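Local structure of Xcc_ctr_pt (Xanthomonas campestris pv. campestris, 6NJV) at residues V23-G28 with I75-L80; A30-V35 with I51-V56. The protein probably acts as a metal-dependent OLD-family nuclease, of which this C-terminal part holds the magnesium-binding Toprim domain. All blocks are in the same frame, centred on the assembly; numbering follows the deposited sequence.

Overall arrangement
Both contacts lie within the Toprim region and share one parallel sheet, whose strands run in the order 51-55, 22-26, 77-82, 127-130; their centres are about 8 Å apart. Contact 1 pairs the two central strands. Contact 2 lays helix 29-41, which follows strand 22-26 directly, over edge strand 51-55, and it is nested along the chain inside the loop closed by contact 1. The two are joined directly: Ile-24 N lies 2.6 Å from Thr-52 O, and Val-26 CB lies 3.6 Å from Glu-31 CB. Strand 22-26 is a partner in contact 1 and lies next to strand 51-55 of contact 2 in the sheet; just beyond its C-terminal end Glu-27 reaches magnesium, as expected for a Toprim metal site.

Contact 1. Residues V23-G28 with I75-L80; sequences VILVEG and IPHVIL. With MG (magnesium ion), chain E.
Leu-25 CD1 approaches the His-77 ring obliquely, 4.1 Å from CD2. At the ring's edge ND1 donates in plane to Ile-75 O (2.9 Å, N-H...O 165°), while NE2 is hydrogen-bonded to the hydroxyl of Tyr-127; with both nitrogens engaged, the ring's rotation is fixed. The torsion that allows this, chi1 64°, tucks CG between the backbone N and the carbonyl carbon. Beneath these side chains runs a parallel beta ladder, its segment axes 4.7 Å apart and inclined by 20°. The shortest of its four hydrogen bonds is Leu-25 N to Val-78 O, at 2.8 Å. Leu-25 O in turn accepts from Leu-80 N and also receives a CA-H...O contact from Ile-79. Past Val-26 the ladder opens: Glu-27 N is 4.2 Å from Leu-80 O, and one water bridges the two. Glu-27 then extends its chain so that OE2 binds magnesium at 2.2 Å, alongside two waters and Asp-82, an arrangement characteristic of Toprim acidic sites. On one face Ile-24 CG1 lies beside Val-78 CG2, 3.7 Å away, and helix 208-225 packs over Val-78 and Leu-80. The other face, with Val-23, Leu-25, His-77 and Ile-79, meets helix 62-68 and Phe-61, while strand 51-55 flanks 23-26 within the sheet.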
ATOM      1  N   VAL A  23       1.636   8.268  10.963  1.00 43.06           N
ATOM      2  CA  VAL A  23       1.985   8.326   9.545  1.00 40.43           C
ATOM      3  C   VAL A  23       1.916   6.934   8.943  1.00 37.09           C
ATOM      4  O   VAL A  23       2.435   5.978   9.523  1.00 39.75           O
ATOM      5  CB  VAL A  23       3.391   8.915   9.311  1.00 42.57           C
ATOM      6  CG1 VAL A  23       3.670   9.053   7.802  1.00 39.94           C
ATOM      7  CG2 VAL A  23       3.528  10.264  10.001  1.00 42.67           C
ATOM      8  N   ILE A  24       1.306   6.828   7.767  1.00 36.80           N
ATOM      9  CA  ILE A  24       1.298   5.610   6.968  1.00 40.70           C
ATOM     10  C   ILE A  24       2.230   5.821   5.781  1.00 40.24           C
ATOM     11  O   ILE A  24       1.939   6.649   4.910  1.00 41.16           O
ATOM     12  CB  ILE A  24      -0.120   5.270   6.485  1.00 39.09           C
ATOM     13  CG1 ILE A  24      -1.037   4.967   7.682  1.00 42.21           C
ATOM     14  CG2 ILE A  24      -0.070   4.115   5.508  1.00 39.47           C
ATOM     15  CD1 ILE A  24      -2.502   4.988   7.332  1.00 38.64           C
ATOM     16  N   LEU A  25       3.328   5.057   5.719  1.00 42.38           N
ATOM     17  CA  LEU A  25       4.322   5.209   4.651  1.00 42.95           C
ATOM     18  C   LEU A  25       4.014   4.250   3.503  1.00 41.94           C
ATOM     19  O   LEU A  25       3.971   3.027   3.701  1.00 42.41           O
ATOM     20  CB  LEU A  25       5.741   4.967   5.182  1.00 41.67           C
ATOM     21  CG  LEU A  25       6.236   5.903   6.287  1.00 36.38           C
ATOM     22  CD1 LEU A  25       7.560   5.429   6.894  1.00 32.15           C
ATOM     23  CD2 LEU A  25       6.348   7.328   5.730  1.00 42.04           C
ATOM     24  N   VAL A  26       3.773   4.810   2.313  1.00 37.87           N
ATOM     25  CA  VAL A  26       3.472   4.044   1.111  1.00 39.66           C
ATOM     26  C   VAL A  26       4.475   4.395   0.008  1.00 43.93           C
ATOM     27  O   VAL A  26       5.188   5.394   0.076  1.00 44.49           O
ATOM     28  CB  VAL A  26       2.030   4.274   0.628  1.00 43.55           C
ATOM     29  CG1 VAL A  26       1.030   3.960   1.758  1.00 40.67           C
ATOM     30  CG2 VAL A  26       1.852   5.680   0.134  1.00 41.03           C
ATOM     31  N   GLU A  27       4.528   3.526  -1.009  1.00 46.74           N
ATOM     32  CA  GLU A  27       5.514   3.604  -2.085  1.00 49.25           C
ATOM     33  C   GLU A  27       5.161   4.667  -3.122  1.00 50.17           C
ATOM     34  O   GLU A  27       6.028   5.442  -3.538  1.00 54.09           O
ATOM     35  CB  GLU A  27       5.645   2.244  -2.769  1.00 48.05           C
ATOM     36  CG  GLU A  27       6.616   1.304  -2.091  1.00 50.79           C
ATOM     37  CD  GLU A  27       6.725  -0.014  -2.813  1.00 55.47           C
ATOM     38  OE1 GLU A  27       7.117  -1.021  -2.182  1.00 57.47           O
ATOM     39  OE2 GLU A  27       6.401  -0.044  -4.018  1.00 61.47           O
ATOM     40  N   GLY A  28       3.906   4.715  -3.565  1.00 48.19           N
ATOM     41  CA  GLY A  28       3.536   5.696  -4.568  1.00 46.77           C
ATOM     42  C   GLY A  28       2.126   6.230  -4.438  1.00 54.39           C
ATOM     43  O   GLY A  28       1.478   6.075  -3.393  1.00 47.39           O
ATOM     44  N   ILE A  75       7.343   9.148  16.275  1.00 50.73           N
ATOM     45  CA  ILE A  75       5.948   9.266  15.899  1.00 46.31           C
ATOM     46  C   ILE A  75       5.479   7.924  15.376  1.00 45.19           C
ATOM     47  O   ILE A  75       6.190   7.294  14.583  1.00 46.91           O
ATOM     48  CB  ILE A  75       5.720  10.359  14.827  1.00 45.23           C
ATOM     49  CG1 ILE A  75       5.989  11.734  15.418  1.00 49.90           C
ATOM     50  CG2 ILE A  75       4.310  10.299  14.266  1.00 42.93           C
ATOM     51  CD1 ILE A  75       5.922  12.783  14.363  1.00 49.32           C
ATOM     52  N   PRO A  76       4.310   7.450  15.792  1.00 42.50           N
ATOM     53  CA  PRO A  76       3.819   6.143  15.334  1.00 43.32           C
ATOM     54  C   PRO A  76       3.641   6.113  13.823  1.00 39.83           C
ATOM     55  O   PRO A  76       3.112   7.052  13.223  1.00 40.71           O
ATOM     56  CB  PRO A  76       2.476   6.002  16.060  1.00 44.32           C
ATOM     57  CG  PRO A  76       2.628   6.855  17.301  1.00 46.29           C
ATOM     58  CD  PRO A  76       3.446   8.047  16.823  1.00 43.71           C
ATOM     59  N   HIS A  77       4.085   5.015  13.208  1.00 37.51           N
ATOM     60  CA  HIS A  77       4.054   4.924  11.757  1.00 38.49           C
ATOM     61  C   HIS A  77       4.083   3.470  11.313  1.00 39.93           C
ATOM     62  O   HIS A  77       4.590   2.590  12.014  1.00 42.84           O
ATOM     63  CB  HIS A  77       5.240   5.665  11.143  1.00 40.51           C
ATOM     64  CG  HIS A  77       6.556   5.062  11.513  1.00 38.61           C
ATOM     65  ND1 HIS A  77       7.149   5.272  12.740  1.00 35.70           N
ATOM     66  CD2 HIS A  77       7.386   4.242  10.825  1.00 33.85           C
ATOM     67  CE1 HIS A  77       8.293   4.615  12.787  1.00 36.83           C
ATOM     68  NE2 HIS A  77       8.458   3.978  11.642  1.00 37.13           N
ATOM     69  N   VAL A  78       3.559   3.241  10.111  1.00 39.88           N
ATOM     70  CA  VAL A  78       3.527   1.923   9.504  1.00 41.14           C
ATOM     71  C   VAL A  78       4.085   2.031   8.091  1.00 40.89           C
ATOM     72  O   VAL A  78       4.163   3.115   7.502  1.00 42.49           O
ATOM     73  CB  VAL A  78       2.095   1.318   9.489  1.00 41.72           C
ATOM     74  CG1 VAL A  78       1.651   0.912  10.914  1.00 41.83           C
ATOM     75  CG2 VAL A  78       1.136   2.305   8.952  1.00 38.57           C
ATOM     76  N   ILE A  79       4.487   0.882   7.559  1.00 40.01           N
ATOM     77  CA  ILE A  79       5.006   0.755   6.208  1.00 42.42           C
ATOM     78  C   ILE A  79       4.168  -0.280   5.486  1.00 41.30           C
ATOM     79  O   ILE A  79       3.788  -1.291   6.078  1.00 43.32           O
ATOM     80  CB  ILE A  79       6.496   0.341   6.201  1.00 44.37           C
ATOM     81  CG1 ILE A  79       7.395   1.525   6.556  1.00 42.01           C
ATOM     82  CG2 ILE A  79       6.906  -0.243   4.867  1.00 42.72           C
ATOM     83  CD1 ILE A  79       8.846   1.084   6.866  1.00 42.26           C
ATOM     84  N   LEU A  80       3.882  -0.004   4.213  1.00 44.18           N
ATOM     85  CA  LEU A  80       3.199  -0.875   3.262  1.00 41.70           C
ATOM     86  C   LEU A  80       4.079  -0.991   2.021  1.00 48.13           C
ATOM     87  O   LEU A  80       4.226  -0.014   1.275  1.00 48.77           O
ATOM     88  CB  LEU A  80       1.844  -0.282   2.878  1.00 41.44           C
ATOM     89  CG  LEU A  80       0.744  -0.306   3.927  1.00 39.07           C
ATOM     90  CD1 LEU A  80      -0.439   0.472   3.411  1.00 35.99           C
ATOM     91  CD2 LEU A  80       0.369  -1.776   4.148  1.00 40.72           C
TER
HETATM   92 MG    MG E 704       7.235  -1.915  -4.902  1.00 63.02          MG
HETATM   93  O   HOH W   1       3.039   1.075  -0.825  1.00 46.95           O
HETATM   94  O   HOH W   2       5.865  -0.961  -6.289  1.00 63.48           O
HETATM   95  O   HOH W   3       6.652  -3.021  -6.710  1.00 65.56           O

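Contact 2. Residues A30-V35 with I51-V56; sequences AERFIV and ITVCSV
Glu-31 O touches Val-53 CG1 (4.4 Å) where helix 29-41 packs along strand 51-55, the packing of a beta-alpha-beta crossover: helix 29-41, followed by the short helix 46-49, lies in the connection from strand 22-26 to its parallel neighbour 51-55. The geometry agrees, since the segment axes are 8.1 Å apart and run at 160°, nearly antiparallel. The carboxylate of Glu-31 is directed elsewhere, OE1 accepting from Gly-28 N, and the side chain stays about 6 Å from the magnesium ion at its nearest atoms. Arg-32 follows and carries much of the contact. Its CA receives Val-53 CG1 at 3.8 Å, the close point of the helix on the strand. With CG opposite the backbone N (chi1 -176°) and bends at chi2 and chi3, the chain runs alongside the strand end, where CD and NE both lie 4.1 Å from Ser-55 CB. That carbon sits at the guanidinium edge, near its plane, whereas Phe-33 CZ comes over one face, 3.3 Å above the plane and offset toward the rim. NH2 forms a salt bridge with Asp-29, so the charged end is tied to its own helix, and Ser-55 is met through its CB, by van der Waals contact. One turn on from Glu-31, Val-35 packs against Ile-210 and Leu-214 of helix 208-225 as well as the strand; its CG1 reaches Val-53 CG2 at 4.5 Å, so the two methyls of Val-53 contact successive turns of the helix.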
ATOM      1  N   ALA A  30      -0.746   5.513  -6.031  1.00 49.26           N
ATOM      2  CA  ALA A  30      -1.882   4.613  -6.008  1.00 47.96           C
ATOM      3  C   ALA A  30      -2.294   4.308  -4.564  1.00 51.21           C
ATOM      4  O   ALA A  30      -3.461   4.455  -4.198  1.00 48.95           O
ATOM      5  CB  ALA A  30      -1.541   3.344  -6.783  1.00 44.60           C
ATOM      6  N   GLU A  31      -1.333   3.945  -3.713  1.00 51.78           N
ATOM      7  CA  GLU A  31      -1.647   3.687  -2.306  1.00 46.65           C
ATOM      8  C   GLU A  31      -2.033   4.956  -1.571  1.00 50.56           C
ATOM      9  O   GLU A  31      -2.873   4.908  -0.667  1.00 48.92           O
ATOM     10  CB  GLU A  31      -0.464   3.037  -1.606  1.00 43.97           C
ATOM     11  CG  GLU A  31       0.052   1.751  -2.286  1.00 52.16           C
ATOM     12  CD  GLU A  31       1.030   2.020  -3.463  1.00 53.68           C
ATOM     13  OE1 GLU A  31       1.263   3.207  -3.793  1.00 52.55           O
ATOM     14  OE2 GLU A  31       1.550   1.039  -4.055  1.00 52.33           O
ATOM     15  N   ARG A  32      -1.442   6.098  -1.935  1.00 44.52           N
ATOM     16  CA  ARG A  32      -1.792   7.355  -1.282  1.00 46.94           C
ATOM     17  C   ARG A  32      -3.284   7.675  -1.367  1.00 49.86           C
ATOM     18  O   ARG A  32      -3.801   8.400  -0.510  1.00 51.35           O
ATOM     19  CB  ARG A  32      -0.974   8.508  -1.880  1.00 52.96           C
ATOM     20  CG  ARG A  32      -1.213   9.848  -1.198  1.00 55.66           C
ATOM     21  CD  ARG A  32       0.018  10.730  -1.236  1.00 62.70           C
ATOM     22  NE  ARG A  32       0.314  11.164  -2.597  1.00 59.75           N
ATOM     23  CZ  ARG A  32      -0.250  12.215  -3.191  1.00 67.38           C
ATOM     24  NH1 ARG A  32      -1.146  12.951  -2.544  1.00 68.10           N
ATOM     25  NH2 ARG A  32       0.081  12.528  -4.438  1.00 61.51           N
ATOM     26  N   PHE A  33      -3.998   7.150  -2.362  1.00 48.69           N
ATOM     27  CA  PHE A  33      -5.434   7.354  -2.436  1.00 46.51           C
ATOM     28  C   PHE A  33      -6.249   6.086  -2.213  1.00 49.74           C
ATOM     29  O   PHE A  33      -7.404   6.184  -1.801  1.00 50.76           O
ATOM     30  CB  PHE A  33      -5.810   7.982  -3.787  1.00 52.39           C
ATOM     31  CG  PHE A  33      -5.058   9.248  -4.081  1.00 53.32           C
ATOM     32  CD1 PHE A  33      -5.297  10.400  -3.340  1.00 57.51           C
ATOM     33  CD2 PHE A  33      -4.085   9.280  -5.065  1.00 54.24           C
ATOM     34  CE1 PHE A  33      -4.575  11.574  -3.590  1.00 60.67           C
ATOM     35  CE2 PHE A  33      -3.363  10.443  -5.325  1.00 54.39           C
ATOM     36  CZ  PHE A  33      -3.609  11.591  -4.589  1.00 57.92           C
ATOM     37  N   ILE A  34      -5.678   4.910  -2.442  1.00 44.97           N
ATOM     38  CA  ILE A  34      -6.420   3.682  -2.205  1.00 47.65           C
ATOM     39  C   ILE A  34      -6.518   3.381  -0.709  1.00 47.93           C
ATOM     40  O   ILE A  34      -7.561   2.929  -0.219  1.00 47.30           O
ATOM     41  CB  ILE A  34      -5.772   2.530  -3.000  1.00 42.75           C
ATOM     42  CG1 ILE A  34      -6.314   2.555  -4.420  1.00 53.62           C
ATOM     43  CG2 ILE A  34      -6.126   1.207  -2.446  1.00 43.97           C
ATOM     44  CD1 ILE A  34      -7.846   2.469  -4.459  1.00 52.80           C
ATOM     45  N   VAL A  35      -5.447   3.630   0.034  1.00 43.09           N
ATOM     46  CA  VAL A  35      -5.371   3.298   1.450  1.00 46.12           C
ATOM     47  C   VAL A  35      -6.362   4.156   2.237  1.00 47.86           C
ATOM     48  O   VAL A  35      -7.093   3.601   3.065  1.00 47.15           O
ATOM     49  CB  VAL A  35      -3.920   3.413   1.950  1.00 45.02           C
ATOM     50  CG1 VAL A  35      -3.851   3.450   3.453  1.00 44.37           C
ATOM     51  CG2 VAL A  35      -3.108   2.252   1.421  1.00 42.19           C
ATOM     52  N   ILE A  51      -3.924  11.056  11.129  1.00 45.92           N
ATOM     53  CA  ILE A  51      -2.947  10.181  10.493  1.00 45.49           C
ATOM     54  C   ILE A  51      -2.754  10.620   9.050  1.00 49.64           C
ATOM     55  O   ILE A  51      -3.728  10.804   8.314  1.00 48.78           O
ATOM     56  CB  ILE A  51      -3.372   8.708  10.564  1.00 44.58           C
ATOM     57  CG1 ILE A  51      -3.238   8.185  11.998  1.00 43.51           C
ATOM     58  CG2 ILE A  51      -2.518   7.883   9.654  1.00 42.08           C
ATOM     59  CD1 ILE A  51      -4.251   7.138  12.349  1.00 43.38           C
ATOM     60  N   THR A  52      -1.495  10.780   8.649  1.00 47.40           N
ATOM     61  CA  THR A  52      -1.133  11.111   7.280  1.00 47.58           C
ATOM     62  C   THR A  52      -0.678   9.874   6.517  1.00 44.24           C
ATOM     63  O   THR A  52       0.064   9.038   7.048  1.00 39.21           O
ATOM     64  CB  THR A  52      -0.004  12.146   7.233  1.00 50.54           C
ATOM     65  OG1 THR A  52      -0.285  13.217   8.143  1.00 61.36           O
ATOM     66  CG2 THR A  52       0.112  12.718   5.831  1.00 55.20           C
ATOM     67  N   VAL A  53      -1.105   9.786   5.258  1.00 44.85           N
ATOM     68  CA  VAL A  53      -0.511   8.885   4.278  1.00 46.79           C
ATOM     69  C   VAL A  53       0.564   9.671   3.540  1.00 47.94           C
ATOM     70  O   VAL A  53       0.276  10.692   2.910  1.00 47.99           O
ATOM     71  CB  VAL A  53      -1.560   8.346   3.293  1.00 45.00           C
ATOM     72  CG1 VAL A  53      -0.930   7.309   2.398  1.00 43.25           C
ATOM     73  CG2 VAL A  53      -2.757   7.751   4.035  1.00 43.07           C
ATOM     74  N   CYS A  54       1.803   9.201   3.615  1.00 48.22           N
ATOM     75  CA  CYS A  54       2.934   9.884   3.010  1.00 46.98           C
ATOM     76  C   CYS A  54       3.594   8.952   2.000  1.00 45.07           C
ATOM     77  O   CYS A  54       4.126   7.903   2.371  1.00 46.06           O
ATOM     78  CB  CYS A  54       3.925  10.317   4.089  1.00 51.52           C
ATOM     79  SG  CYS A  54       5.511  10.811   3.391  1.00 65.83           S
ATOM     80  N   SER A  55       3.532   9.309   0.726  1.00 42.15           N
ATOM     81  CA  SER A  55       4.211   8.524  -0.296  1.00 44.87           C
ATOM     82  C   SER A  55       5.706   8.850  -0.285  1.00 50.69           C
ATOM     83  O   SER A  55       6.093  10.024  -0.259  1.00 48.75           O
ATOM     84  CB  SER A  55       3.591   8.797  -1.663  1.00 49.23           C
ATOM     85  OG  SER A  55       4.538   8.698  -2.704  1.00 54.54           O
ATOM     86  N   VAL A  56       6.552   7.808  -0.242  1.00 49.38           N
ATOM     87  CA  VAL A  56       7.998   8.013  -0.244  1.00 51.16           C
ATOM     88  C   VAL A  56       8.573   8.062  -1.657  1.00 48.46           C
ATOM     89  O   VAL A  56       9.773   8.310  -1.813  1.00 51.66           O
ATOM     90  CB  VAL A  56       8.744   6.943   0.597  1.00 49.04           C
ATOM     91  CG1 VAL A  56       8.172   6.868   2.023  1.00 43.90           C
ATOM     92  CG2 VAL A  56       8.748   5.569  -0.078  1.00 45.40           C
TER